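Local coordinates for ftsY (Mycoplasma mycoides, PDB 1ZU5), which is an SRP receptor of the SRP54 family, built from a helical bundle domain joined to a domain of the P-loop fold, at residues Gln246-Ser251 with Glu278-Pro283; Asn106-Val111 with Glu230-Ile235; Asn59-Lys64 with Val79-Gln84. All coordinates share one frame; numbering follows the deposited sequence.

Contact 1: Gln246-Ser251 with Glu278-Pro283; sequences QAEEFS and ELLNIP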
loop_
_atom_site.group_PDB
_atom_site.type_symbol
_atom_site.label_atom_id
_atom_site.label_comp_id
_atom_site.label_asym_id
_atom_site.label_seq_id
_atom_site.Cartn_x
_atom_site.Cartn_y
_atom_site.Cartn_z
ATOM N N GLN A 246 10.089 -3.715 8.548
ATOM C CA GLN A 246 10.604 -2.362 8.558
ATOM C C GLN A 246 9.506 -1.282 8.442
ATOM O O GLN A 246 9.569 -0.205 9.042
ATOM C CB GLN A 246 11.594 -2.212 7.411
ATOM C CG GLN A 246 12.141 -0.858 7.292
ATOM C CD GLN A 246 12.930 -0.702 6.045
ATOM O OE1 GLN A 246 12.368 -0.684 4.935
ATOM N NE2 GLN A 246 14.257 -0.577 6.195
ATOM N N ALA A 247 8.510 -1.527 7.627
ATOM C CA ALA A 247 7.451 -0.542 7.486
ATOM C C ALA A 247 6.724 -0.289 8.839
ATOM O O ALA A 247 6.239 0.819 9.079
ATOM C CB ALA A 247 6.493 -0.995 6.402
ATOM N N GLU A 248 6.670 -1.317 9.701
ATOM C CA GLU A 248 6.013 -1.260 11.017
ATOM C C GLU A 248 6.565 -0.115 11.820
ATOM O O GLU A 248 5.815 0.578 12.494
ATOM C CB GLU A 248 6.329 -2.496 11.861
ATOM C CG GLU A 248 5.453 -3.695 11.776
ATOM C CD GLU A 248 6.177 -4.900 12.430
ATOM O OE1 GLU A 248 7.063 -4.683 13.317
ATOM O OE2 GLU A 248 5.887 -6.062 12.046
ATOM N N GLU A 249 7.889 0.024 11.781
ATOM C CA GLU A 249 8.607 1.080 12.447
ATOM C C GLU A 249 8.083 2.443 12.027
ATOM O O GLU A 249 8.059 3.369 12.844
ATOM C CB GLU A 249 10.092 0.989 12.099
ATOM C CG GLU A 249 10.879 -0.087 12.847
ATOM C CD GLU A 249 12.378 0.011 12.523
ATOM O OE1 GLU A 249 13.013 1.071 12.806
ATOM O OE2 GLU A 249 12.919 -0.974 11.963
ATOM N N PHE A 250 7.691 2.578 10.755
ATOM C CA PHE A 250 7.047 3.820 10.285
ATOM C C PHE A 250 5.707 4.126 10.930
ATOM O O PHE A 250 5.511 5.233 11.351
ATOM C CB PHE A 250 6.871 3.834 8.770
ATOM C CG PHE A 250 7.753 4.780 8.096
ATOM C CD1 PHE A 250 8.875 4.341 7.445
ATOM C CD2 PHE A 250 7.494 6.137 8.170
ATOM C CE1 PHE A 250 9.725 5.250 6.874
ATOM C CE2 PHE A 250 8.344 7.046 7.586
ATOM C CZ PHE A 250 9.480 6.588 6.947
ATOM N N SER A 251 4.783 3.154 11.006
ATOM C CA SER A 251 3.403 3.442 11.495
ATOM C C SER A 251 3.400 3.734 12.982
ATOM O O SER A 251 2.500 4.416 13.528
ATOM C CB SER A 251 2.403 2.318 11.170
ATOM O OG SER A 251 2.973 1.046 11.411
ATOM N N GLU A 278 -1.626 -8.344 9.225
ATOM C CA GLU A 278 -1.118 -8.863 10.471
ATOM C C GLU A 278 -0.155 -7.900 11.167
ATOM O O GLU A 278 -0.314 -7.650 12.315
ATOM C CB GLU A 278 -0.419 -10.196 10.227
ATOM C CG GLU A 278 -0.045 -10.939 11.516
ATOM C CD GLU A 278 -1.204 -11.073 12.465
ATOM O OE1 GLU A 278 -2.291 -11.475 12.019
ATOM O OE2 GLU A 278 -1.034 -10.768 13.665
ATOM N N LEU A 279 0.842 -7.353 10.489
ATOM C CA LEU A 279 1.930 -6.747 11.239
ATOM C C LEU A 279 1.686 -5.289 11.445
ATOM O O LEU A 279 2.166 -4.722 12.393
ATOM C CB LEU A 279 3.268 -6.979 10.549
ATOM C CG LEU A 279 3.636 -8.419 10.149
ATOM C CD1 LEU A 279 5.040 -8.449 9.577
ATOM C CD2 LEU A 279 3.567 -9.280 11.377
ATOM N N LEU A 280 0.904 -4.681 10.562
ATOM C CA LEU A 280 0.625 -3.256 10.664
ATOM C C LEU A 280 -0.835 -2.943 10.956
ATOM O O LEU A 280 -1.141 -1.920 11.513
ATOM C CB LEU A 280 1.068 -2.524 9.390
ATOM C CG LEU A 280 2.550 -2.497 9.000
ATOM C CD1 LEU A 280 2.903 -3.759 8.307
ATOM C CD2 LEU A 280 2.746 -1.414 8.025
ATOM N N ASN A 281 -1.745 -3.807 10.544
ATOM C CA ASN A 281 -3.173 -3.564 10.699
ATOM C C ASN A 281 -3.515 -2.222 10.169
ATOM O O ASN A 281 -4.180 -1.466 10.845
ATOM C CB ASN A 281 -3.600 -3.653 12.165
ATOM C CG ASN A 281 -5.099 -3.790 12.330
ATOM O OD1 ASN A 281 -5.823 -4.220 11.413
ATOM N ND2 ASN A 281 -5.586 -3.410 13.509
ATOM N N ILE A 282 -3.026 -1.924 8.966
ATOM C CA ILE A 282 -3.340 -0.695 8.241
ATOM C C ILE A 282 -3.810 -1.160 6.856
ATOM O O ILE A 282 -3.165 -2.031 6.234
ATOM C CB ILE A 282 -2.137 0.268 8.086
ATOM C CG1 ILE A 282 -1.757 0.842 9.439
ATOM C CG2 ILE A 282 -2.483 1.447 7.192
ATOM C CD1 ILE A 282 -0.290 1.230 9.519
ATOM N N PRO A 283 -4.989 -0.654 6.424
ATOM C CA PRO A 283 -5.556 -1.082 5.180
ATOM C C PRO A 283 -4.680 -0.673 3.996
ATOM O O PRO A 283 -4.139 0.436 3.989
ATOM C CB PRO A 283 -6.918 -0.369 5.174
ATOM C CG PRO A 283 -6.784 0.759 6.071
ATOM C CD PRO A 283 -5.896 0.270 7.145
#
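The carboxylate of Glu248, the flat group that crosses this contact, meets neither a ring nor an amide but the aliphatic side chain of Leu279. Its OE2 comes within 3.2 Å of Leu279 CB, with CD1 of the same leucine close behind, and the two side chains cross obliquely. CG of Glu248 stands beside its backbone N (chi1 -90°) and the chain runs extended from there, which carries the carboxylate over to the end of helix 272-279. The other flat group, the ring of Phe250, turns to Val113, Leu203 and Leu233 instead.

The next residue after Leu279, Leu280, places CD2 4.1 Å from CB of Ala247. Past the turn, CD1 of Ile282 comes to 3.3 Å from CB of Ser251, short enough that the exact distance is doubtful. Between Leu280 and Ile282, Asn281 takes positive phi (51°), and the chain leaves helix 272-279; Pro283, just before strand 284-288, makes a backbone hydrogen bond with Ile259 of the neighbouring strand 258-262.

Ser251 OG donates to Glu248 O, one turn back, at 3.1 Å, the donor lying 29° out of the carbonyl plane. With that polar atom spent inside its own helix, what holds the segments together is chiefly the fit of aliphatic groups, with a weak hydrogen bond from NZ of Lys252, just past Ser251, to Leu279 O.

Contact 2: Asn106-Val111 with Glu230-Ile235; sequences NIFMLV and EVLLVI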
loop_
_atom_site.group_PDB
_atom_site.type_symbol
_atom_site.label_atom_id
_atom_site.label_comp_id
_atom_site.label_asym_id
_atom_site.label_seq_id
_atom_site.Cartn_x
_atom_site.Cartn_y
_atom_site.Cartn_z
ATOM N N ASN A 106 -8.017 18.662 0.034
ATOM C CA ASN A 106 -7.615 17.337 0.538
ATOM C C ASN A 106 -6.112 17.373 0.593
ATOM O O ASN A 106 -5.456 17.891 -0.301
ATOM C CB ASN A 106 -8.081 16.234 -0.391
ATOM C CG ASN A 106 -9.575 16.189 -0.509
ATOM O OD1 ASN A 106 -10.247 15.629 0.359
ATOM N ND2 ASN A 106 -10.123 16.784 -1.594
ATOM N N ILE A 107 -5.574 16.913 1.703
ATOM C CA ILE A 107 -4.142 16.979 1.936
ATOM C C ILE A 107 -3.695 15.599 2.319
ATOM O O ILE A 107 -4.077 15.104 3.393
ATOM C CB ILE A 107 -3.853 17.915 3.093
ATOM C CG1 ILE A 107 -4.620 19.237 2.864
ATOM C CG2 ILE A 107 -2.290 18.040 3.305
ATOM C CD1 ILE A 107 -4.426 20.283 3.936
ATOM N N PHE A 108 -2.923 14.967 1.433
ATOM C CA PHE A 108 -2.381 13.615 1.704
ATOM C C PHE A 108 -0.880 13.735 1.865
ATOM O O PHE A 108 -0.211 14.406 1.072
ATOM C CB PHE A 108 -2.615 12.626 0.564
ATOM C CG PHE A 108 -4.074 12.372 0.204
ATOM C CD1 PHE A 108 -4.374 11.708 -1.007
ATOM C CD2 PHE A 108 -5.112 12.786 1.019
ATOM C CE1 PHE A 108 -5.694 11.448 -1.389
ATOM C CE2 PHE A 108 -6.435 12.545 0.666
ATOM C CZ PHE A 108 -6.738 11.875 -0.548
ATOM N N MET A 109 -0.354 13.034 2.862
ATOM C CA MET A 109 1.056 12.952 3.095
ATOM C C MET A 109 1.563 11.580 2.754
ATOM O O MET A 109 0.920 10.591 3.123
ATOM C CB MET A 109 1.310 13.230 4.561
ATOM C CG MET A 109 1.174 14.709 4.843
ATOM S SD MET A 109 1.408 15.128 6.542
ATOM C CE MET A 109 2.172 13.665 7.184
ATOM N N LEU A 110 2.713 11.500 2.066
ATOM C CA LEU A 110 3.330 10.198 1.745
ATOM C C LEU A 110 4.595 9.967 2.520
ATOM O O LEU A 110 5.426 10.888 2.687
ATOM C CB LEU A 110 3.557 10.014 0.234
ATOM C CG LEU A 110 2.462 9.212 -0.498
ATOM C CD1 LEU A 110 1.183 10.016 -0.644
ATOM C CD2 LEU A 110 2.956 8.785 -1.823
ATOM N N VAL A 111 4.694 8.740 3.054
ATOM C CA VAL A 111 5.840 8.284 3.822
ATOM C C VAL A 111 6.373 6.952 3.285
ATOM O O VAL A 111 5.657 6.188 2.608
ATOM C CB VAL A 111 5.599 8.271 5.414
ATOM C CG1 VAL A 111 5.037 9.602 5.902
ATOM C CG2 VAL A 111 4.732 7.136 5.872
ATOM N N GLU A 230 -5.054 11.757 4.766
ATOM C CA GLU A 230 -4.448 10.476 4.402
ATOM C C GLU A 230 -2.960 10.658 4.738
ATOM O O GLU A 230 -2.373 11.744 4.550
ATOM C CB GLU A 230 -4.660 10.225 2.909
ATOM C CG GLU A 230 -5.349 8.917 2.389
ATOM C CD GLU A 230 -6.281 8.166 3.358
ATOM O OE1 GLU A 230 -5.807 7.393 4.249
ATOM O OE2 GLU A 230 -7.509 8.271 3.190
ATOM N N VAL A 231 -2.379 9.620 5.327
ATOM C CA VAL A 231 -0.943 9.548 5.522
ATOM C C VAL A 231 -0.548 8.200 4.963
ATOM O O VAL A 231 -0.715 7.177 5.641
ATOM C CB VAL A 231 -0.540 9.626 6.996
ATOM C CG1 VAL A 231 0.958 9.280 7.143
ATOM C CG2 VAL A 231 -0.886 10.993 7.589
ATOM N N LEU A 232 -0.037 8.188 3.725
ATOM C CA LEU A 232 0.169 6.916 3.039
ATOM C C LEU A 232 1.612 6.422 3.035
ATOM O O LEU A 232 2.490 7.094 2.547
ATOM C CB LEU A 232 -0.403 6.988 1.620
ATOM C CG LEU A 232 -1.830 7.545 1.521
ATOM C CD1 LEU A 232 -2.102 8.000 0.099
ATOM C CD2 LEU A 232 -2.806 6.465 1.991
ATOM N N LEU A 233 1.799 5.231 3.584
ATOM C CA LEU A 233 3.028 4.497 3.644
ATOM C C LEU A 233 3.292 3.601 2.403
ATOM O O LEU A 233 2.507 2.705 2.069
ATOM C CB LEU A 233 3.012 3.657 4.928
ATOM C CG LEU A 233 4.146 2.662 5.305
ATOM C CD1 LEU A 233 5.515 3.295 5.298
ATOM C CD2 LEU A 233 3.796 1.903 6.688
ATOM N N VAL A 234 4.399 3.873 1.711
ATOM C CA VAL A 234 4.745 3.136 0.516
ATOM C C VAL A 234 5.521 1.911 0.962
ATOM O O VAL A 234 6.490 2.033 1.737
ATOM C CB VAL A 234 5.588 4.046 -0.468
ATOM C CG1 VAL A 234 6.163 3.235 -1.593
ATOM C CG2 VAL A 234 4.737 5.187 -1.018
ATOM N N ILE A 235 5.058 0.727 0.543
ATOM C CA ILE A 235 5.756 -0.553 0.826
ATOM C C ILE A 235 5.974 -1.270 -0.516
ATOM O O ILE A 235 4.995 -1.509 -1.278
ATOM C CB ILE A 235 4.982 -1.472 1.759
ATOM C CG1 ILE A 235 4.645 -0.754 3.048
ATOM C CG2 ILE A 235 5.753 -2.755 2.040
ATOM C CD1 ILE A 235 3.853 -1.617 4.027
#
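Leu110 and Leu232 meet through their CD1 methyls, 3.9 Å apart, at the apolar centre of two neighbouring parallel strands in the P-loop NTPase fold. Leu110 CD2 reaches on to CG2 of Val234, and this face of the sheet is covered by Met125 and Ser121 of helix 115-131. Side chains alternate, so Met109, Val231, Val111 and Leu233 line the other face, under helices 206-220 and 240-253. There Met109, bent at its thioether, lays CE against CG2 of Val231, while CG2 of Val111 packs on CD1 of Leu233 at 4.0 Å.

Outward from these apolar layers, the backbones are joined in parallel register. Met109 N binds Glu230 O at 2.9 Å and Leu232 N binds Met109 O at 2.7 Å; the pattern repeats from Val111 N to Leu232 O and from Val234 N to Val111 O. Strand 106-111 then runs into Gly112 and a loop consistent with a Walker A P-loop, which Leu233 also touches.

The polar edge belongs to Glu230. A bend at chi2 (23°) directs its carboxylate, which is held by Lys285 and Ser257 through OE1 and by the backbone N of Asp99 through OE2. The first torsion (chi1 -125°) puts CG over one face of the Phe108 ring in a CH-pi contact: CG sits 4.1 Å from the ring centroid, only 10° off the normal.

Contact 3: Asn59-Lys64 with Val79-Gln84; sequences NLVRKK and VESLYQ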
loop_
_atom_site.group_PDB
_atom_site.type_symbol
_atom_site.label_atom_id
_atom_site.label_comp_id
_atom_site.label_asym_id
_atom_site.label_seq_id
_atom_site.Cartn_x
_atom_site.Cartn_y
_atom_site.Cartn_z
ATOM N N ASN A 59 -5.850 -23.098 10.518
ATOM C CA ASN A 59 -6.804 -23.486 11.536
ATOM C C ASN A 59 -8.205 -23.242 11.046
ATOM O O ASN A 59 -9.099 -24.011 11.400
ATOM C CB ASN A 59 -6.583 -22.708 12.840
ATOM C CG ASN A 59 -5.458 -23.291 13.705
ATOM O OD1 ASN A 59 -5.122 -22.703 14.740
ATOM N ND2 ASN A 59 -4.872 -24.447 13.292
ATOM N N LEU A 60 -8.408 -22.176 10.258
ATOM C CA LEU A 60 -9.715 -21.923 9.629
ATOM C C LEU A 60 -10.046 -23.024 8.616
ATOM O O LEU A 60 -11.162 -23.527 8.579
ATOM C CB LEU A 60 -9.779 -20.562 8.924
ATOM C CG LEU A 60 -9.950 -19.251 9.704
ATOM C CD1 LEU A 60 -9.675 -18.072 8.769
ATOM C CD2 LEU A 60 -11.283 -19.093 10.441
ATOM N N VAL A 61 -9.073 -23.413 7.806
ATOM C CA VAL A 61 -9.329 -24.397 6.784
ATOM C C VAL A 61 -9.734 -25.695 7.453
ATOM O O VAL A 61 -10.670 -26.372 7.010
ATOM C CB VAL A 61 -8.118 -24.578 5.869
ATOM C CG1 VAL A 61 -8.253 -25.850 5.035
ATOM C CG2 VAL A 61 -7.958 -23.356 4.968
ATOM N N ARG A 62 -9.048 -26.004 8.549
ATOM C CA ARG A 62 -9.230 -27.252 9.284
ATOM C C ARG A 62 -10.608 -27.311 9.977
ATOM O O ARG A 62 -11.221 -28.394 10.102
ATOM C CB ARG A 62 -8.040 -27.431 10.250
ATOM C CG ARG A 62 -8.194 -28.445 11.334
ATOM C CD ARG A 62 -6.924 -29.239 11.596
ATOM N NE ARG A 62 -5.685 -28.449 11.535
ATOM C CZ ARG A 62 -4.459 -28.982 11.602
ATOM N NH1 ARG A 62 -4.296 -30.300 11.735
ATOM N NH2 ARG A 62 -3.392 -28.202 11.520
ATOM N N LYS A 63 -11.095 -26.145 10.390
ATOM C CA LYS A 63 -12.404 -26.025 11.025
ATOM C C LYS A 63 -13.551 -26.104 10.046
ATOM O O LYS A 63 -14.679 -26.417 10.441
ATOM C CB LYS A 63 -12.522 -24.717 11.808
ATOM C CG LYS A 63 -12.070 -24.909 13.205
ATOM C CD LYS A 63 -12.830 -24.051 14.154
ATOM C CE LYS A 63 -12.231 -24.194 15.546
ATOM N NZ LYS A 63 -12.307 -22.836 16.161
ATOM N N LYS A 64 -13.257 -25.769 8.791
ATOM C CA LYS A 64 -14.210 -25.764 7.697
ATOM C C LYS A 64 -14.196 -27.128 6.984
ATOM O O LYS A 64 -14.962 -27.352 6.035
ATOM C CB LYS A 64 -13.837 -24.666 6.677
ATOM C CG LYS A 64 -13.947 -23.196 7.150
ATOM C CD LYS A 64 -13.774 -22.238 5.944
ATOM C CE LYS A 64 -13.559 -20.770 6.351
ATOM N NZ LYS A 64 -14.664 -20.213 7.174
ATOM N N VAL A 79 -9.562 -20.677 -0.007
ATOM C CA VAL A 79 -9.941 -19.344 -0.459
ATOM C C VAL A 79 -10.791 -18.587 0.554
ATOM O O VAL A 79 -10.573 -17.388 0.780
ATOM C CB VAL A 79 -10.643 -19.369 -1.796
ATOM C CG1 VAL A 79 -11.179 -17.984 -2.125
ATOM C CG2 VAL A 79 -9.676 -19.860 -2.886
ATOM N N GLU A 80 -11.744 -19.264 1.185
ATOM C CA GLU A 80 -12.584 -18.599 2.224
ATOM C C GLU A 80 -11.732 -18.116 3.410
ATOM O O GLU A 80 -11.883 -16.983 3.906
ATOM C CB GLU A 80 -13.711 -19.546 2.711
ATOM C CG GLU A 80 -14.844 -19.746 1.676
ATOM C CD GLU A 80 -15.585 -21.111 1.762
ATOM O OE1 GLU A 80 -15.624 -21.737 2.857
ATOM O OE2 GLU A 80 -16.141 -21.538 0.712
ATOM N N SER A 81 -10.846 -18.999 3.861
ATOM C CA SER A 81 -9.970 -18.751 5.010
ATOM C C SER A 81 -8.969 -17.606 4.783
ATOM O O SER A 81 -8.802 -16.751 5.664
ATOM C CB SER A 81 -9.247 -20.045 5.399
ATOM O OG SER A 81 -10.183 -21.107 5.608
ATOM N N LEU A 82 -8.341 -17.562 3.601
ATOM C CA LEU A 82 -7.520 -16.424 3.205
ATOM C C LEU A 82 -8.293 -15.128 3.326
ATOM O O LEU A 82 -7.800 -14.159 3.911
ATOM C CB LEU A 82 -7.041 -16.563 1.761
ATOM C CG LEU A 82 -6.074 -17.713 1.461
ATOM C CD1 LEU A 82 -5.933 -17.837 -0.031
ATOM C CD2 LEU A 82 -4.736 -17.497 2.095
ATOM N N TYR A 83 -9.499 -15.114 2.762
ATOM C CA TYR A 83 -10.359 -13.940 2.766
ATOM C C TYR A 83 -10.776 -13.546 4.197
ATOM O O TYR A 83 -10.803 -12.379 4.542
ATOM C CB TYR A 83 -11.602 -14.184 1.884
ATOM C CG TYR A 83 -12.649 -13.091 2.042
ATOM C CD1 TYR A 83 -12.610 -11.934 1.236
ATOM C CD2 TYR A 83 -13.646 -13.191 3.023
ATOM C CE1 TYR A 83 -13.547 -10.898 1.403
ATOM C CE2 TYR A 83 -14.607 -12.161 3.194
ATOM C CZ TYR A 83 -14.550 -11.020 2.377
ATOM O OH TYR A 83 -15.485 -10.002 2.541
ATOM N N GLN A 84 -11.132 -14.526 5.013
ATOM C CA GLN A 84 -11.551 -14.267 6.377
ATOM C C GLN A 84 -10.374 -13.845 7.239
ATOM O O GLN A 84 -10.547 -13.079 8.185
ATOM C CB GLN A 84 -12.226 -15.513 6.969
ATOM C CG GLN A 84 -13.718 -15.591 6.627
ATOM C CD GLN A 84 -14.308 -16.983 6.810
ATOM O OE1 GLN A 84 -13.993 -17.695 7.772
ATOM N NE2 GLN A 84 -15.170 -17.387 5.862
#
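Lys64 and Gln84 approach from opposite directions and meet in a short hydrogen bond, 2.7 Å from Lys64 NZ to Gln84 OE1. The ammonium lies near the carbonyl plane, tilted by 17°, and comes from the side of the oxygen, at a C=O...N angle of 108°. The same approach brings NZ to 3.2 Å from Gln84 NE2, a pair of donors that make no bond. The lysine chain runs extended until a final bend brings NZ to the amide oxygen. On the way its CD passes OE1 of Glu80 at 3.6 Å; with NZ 4.7 Å from that same OE1, the opposite charges probably attract without pairing directly.

Ser81 OG lies 3.5 Å from CE of Lys64. It also touches CG2 of Val61 at 3.2 Å and is positioned by its bond to Ala77 O, a turn earlier. Leu60 adds to the cover of the serine, its CD1 lying 3.5 Å from Ser81 O and close to Gln84 CB.

The axes of the two short helical segments approach to 8.8 Å and lie 135° apart. Within the SRP54-type helical bundle, the contact joins helix 51-63 to helix 71-87; Val61 also rests on Phe37 and Leu40 of helix 34-46, and Val79 meets Ile305 and Ser309 of helix 301-309.

Overall arrangement
From the N terminus, contact 3 comes first, in the helical bundle, spanning 14 residues between its segments: the loop between helices 51-63 and 71-87 and the start of the second. Contact 2 then bridges the longest span, 118 residues, setting strand 106-111 beside strand 230-236. Contact 1 follows directly, since helix 240-253 comes next after that strand, and closes 26 residues. All three lie in series; none nests in or crosses another. Contacts 1 and 2 join physically where Ala247 and Leu280 pack on Leu233 and Phe250 on Val111, tying sheet to helices. Contact 3 stands apart, its nearest atoms about 9 Å from contact 1 and about 17 Å from contact 2.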